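Side-chain contact in tumor necrosis factor receptor superfamily member 11B (Mus musculus, PDB 4E4D), which acts as a secreted decoy receptor that captures the cytokine RANKL and so restrains the formation of bone-resorbing osteoclasts: residues B[67-72]-B[88-93]. Sequence-based numbering, arbitrary orientation.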
loop_
_atom_site.group_PDB
_atom_site.type_symbol
_atom_site.label_atom_id
_atom_site.label_comp_id
_atom_site.label_asym_id
_atom_site.label_seq_id
_atom_site.Cartn_x
_atom_site.Cartn_y
_atom_site.Cartn_z
ATOM N N LYS B 67 -3.306 -5.659 23.008
ATOM C CA LYS B 67 -4.472 -5.996 22.198
ATOM C C LYS B 67 -5.683 -6.377 23.058
ATOM O O LYS B 67 -5.639 -6.282 24.284
ATOM C CB LYS B 67 -4.131 -7.129 21.222
ATOM C CG LYS B 67 -3.246 -6.707 20.056
ATOM C CD LYS B 67 -1.784 -6.607 20.457
ATOM C CE LYS B 67 -0.895 -6.339 19.253
ATOM N NZ LYS B 67 -1.131 -4.991 18.664
ATOM N N GLU B 68 -6.756 -6.814 22.403
ATOM C CA GLU B 68 -8.036 -7.063 23.066
ATOM C C GLU B 68 -7.956 -8.135 24.149
ATOM O O GLU B 68 -8.343 -7.900 25.295
ATOM C CB GLU B 68 -9.098 -7.467 22.040
ATOM C CG GLU B 68 -9.478 -6.368 21.056
ATOM C CD GLU B 68 -8.432 -6.153 19.980
ATOM O OE1 GLU B 68 -7.880 -7.153 19.474
ATOM O OE2 GLU B 68 -8.160 -4.983 19.641
ATOM N N LEU B 69 -7.471 -9.316 23.780
ATOM C CA LEU B 69 -7.418 -10.436 24.712
ATOM C C LEU B 69 -6.029 -10.579 25.322
ATOM O O LEU B 69 -5.537 -11.690 25.518
ATOM C CB LEU B 69 -7.814 -11.735 24.006
ATOM C CG LEU B 69 -9.145 -11.704 23.253
ATOM C CD1 LEU B 69 -9.532 -13.105 22.812
ATOM C CD2 LEU B 69 -10.243 -11.085 24.106
ATOM N N GLN B 70 -5.401 -9.445 25.618
ATOM C CA GLN B 70 -4.078 -9.440 26.227
ATOM C C GLN B 70 -4.101 -8.761 27.589
ATOM O O GLN B 70 -4.977 -7.947 27.877
ATOM C CB GLN B 70 -3.070 -8.730 25.320
ATOM C CG GLN B 70 -2.572 -9.574 24.162
ATOM C CD GLN B 70 -1.400 -8.936 23.440
ATOM O OE1 GLN B 70 -1.311 -7.713 23.335
ATOM N NE2 GLN B 70 -0.488 -9.765 22.948
ATOM N N SER B 71 -3.129 -9.110 28.423
ATOM C CA SER B 71 -2.950 -8.467 29.714
ATOM C C SER B 71 -1.563 -7.844 29.769
ATOM O O SER B 71 -0.674 -8.222 29.006
ATOM C CB SER B 71 -3.100 -9.486 30.842
ATOM O OG SER B 71 -2.039 -10.423 30.819
ATOM N N VAL B 72 -1.380 -6.889 30.672
ATOM C CA VAL B 72 -0.071 -6.287 30.883
ATOM C C VAL B 72 0.710 -7.102 31.908
ATOM O O VAL B 72 0.459 -7.006 33.108
ATOM C CB VAL B 72 -0.189 -4.835 31.382
ATOM C CG1 VAL B 72 1.191 -4.244 31.640
ATOM C CG2 VAL B 72 -0.956 -3.988 30.378
ATOM N N GLU B 88 -5.205 -17.194 28.511
ATOM C CA GLU B 88 -4.920 -18.617 28.563
ATOM C C GLU B 88 -5.658 -19.318 27.430
ATOM O O GLU B 88 -6.847 -19.086 27.213
ATOM C CB GLU B 88 -5.339 -19.197 29.916
ATOM C CG GLU B 88 -4.437 -18.785 31.077
ATOM C CD GLU B 88 -4.307 -17.276 31.227
ATOM O OE1 GLU B 88 -5.189 -16.542 30.731
ATOM O OE2 GLU B 88 -3.317 -16.821 31.840
ATOM N N GLY B 89 -4.941 -20.163 26.698
ATOM C CA GLY B 89 -5.521 -20.889 25.586
ATOM C C GLY B 89 -5.385 -20.157 24.264
ATOM O O GLY B 89 -5.961 -20.571 23.259
ATOM N N ARG B 90 -4.620 -19.069 24.261
ATOM C CA ARG B 90 -4.424 -18.277 23.050
ATOM C C ARG B 90 -2.953 -17.944 22.832
ATOM O O ARG B 90 -2.133 -18.072 23.741
ATOM C CB ARG B 90 -5.238 -16.984 23.123
ATOM C CG ARG B 90 -6.735 -17.202 23.203
ATOM C CD ARG B 90 -7.488 -15.887 23.285
ATOM N NE ARG B 90 -8.933 -16.095 23.304
ATOM C CZ ARG B 90 -9.686 -16.267 22.219
ATOM N NH1 ARG B 90 -9.142 -16.258 21.009
ATOM N NH2 ARG B 90 -10.992 -16.453 22.347
ATOM N N TYR B 91 -2.628 -17.518 21.616
ATOM C CA TYR B 91 -1.272 -17.107 21.278
ATOM C C TYR B 91 -1.329 -15.963 20.275
ATOM O O TYR B 91 -2.300 -15.830 19.529
ATOM C CB TYR B 91 -0.490 -18.279 20.687
ATOM C CG TYR B 91 -0.901 -18.629 19.277
ATOM C CD1 TYR B 91 -2.097 -19.284 19.024
ATOM C CD2 TYR B 91 -0.092 -18.301 18.197
ATOM C CE1 TYR B 91 -2.477 -19.602 17.736
ATOM C CE2 TYR B 91 -0.463 -18.617 16.907
ATOM C CZ TYR B 91 -1.656 -19.267 16.682
ATOM O OH TYR B 91 -2.030 -19.584 15.397
ATOM N N LEU B 92 -0.288 -15.137 20.254
ATOM C CA LEU B 92 -0.265 -13.972 19.379
ATOM C C LEU B 92 0.105 -14.352 17.947
ATOM O O LEU B 92 1.220 -14.799 17.677
ATOM C CB LEU B 92 0.714 -12.924 19.912
ATOM C CG LEU B 92 0.749 -11.604 19.137
ATOM C CD1 LEU B 92 -0.617 -10.931 19.151
ATOM C CD2 LEU B 92 1.811 -10.676 19.706
ATOM N N GLU B 93 -0.848 -14.172 17.037
ATOM C CA GLU B 93 -0.627 -14.421 15.618
ATOM C C GLU B 93 -0.871 -13.134 14.836
ATOM O O GLU B 93 -2.015 -12.726 14.635
ATOM C CB GLU B 93 -1.560 -15.528 15.120
ATOM C CG GLU B 93 -1.410 -15.860 13.644
ATOM C CD GLU B 93 -0.040 -16.411 13.298
ATOM O OE1 GLU B 93 0.268 -16.531 12.094
ATOM O OE2 GLU B 93 0.729 -16.729 14.229
#
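Leu69 and Arg90 face each other with their CA atoms 8.6 Å apart, as do Gln70 and Leu92 at 9.1 Å; no backbone hydrogen bond links the two segments, and the contact between the type I turn and strand of 67-72 and the strand in 88-93 is made by side chains. Leu69 lays one methyl, CD1, over a face of the Arg90 guanidinium, displaced toward the rim. The side chain of Arg90 is extended from CG to NE, which carries the flat group out to that methyl. Its NH1 donates a hydrogen bond to the carbonyl O of Cys97 and its NH2 forms a salt bridge with an acidic side chain of another protein's chain; an aromatic side chain of that chain packs on Leu69, and one also on Arg90. Here two consecutive cysteine-rich repeats of the TNF-receptor fold meet, the second giving 67-72 and the third 88-93, and the seam between them lies partly under the bound partner. Further along, Gln70 crosses Leu92 at about a right angle, its NE2 lying 4.0 Å from Leu92 CD1. The other end of the amide closes the turn: Lys67 N donates to Gln70 OE1 over 2.9 Å, nearly straight at 167°. The donor is tilted 25° from the carbonyl plane. Replacing Gln70 by an alanine is likely to leave Lys67 N without this acceptor and to open a gap beside the Leu92 methyls.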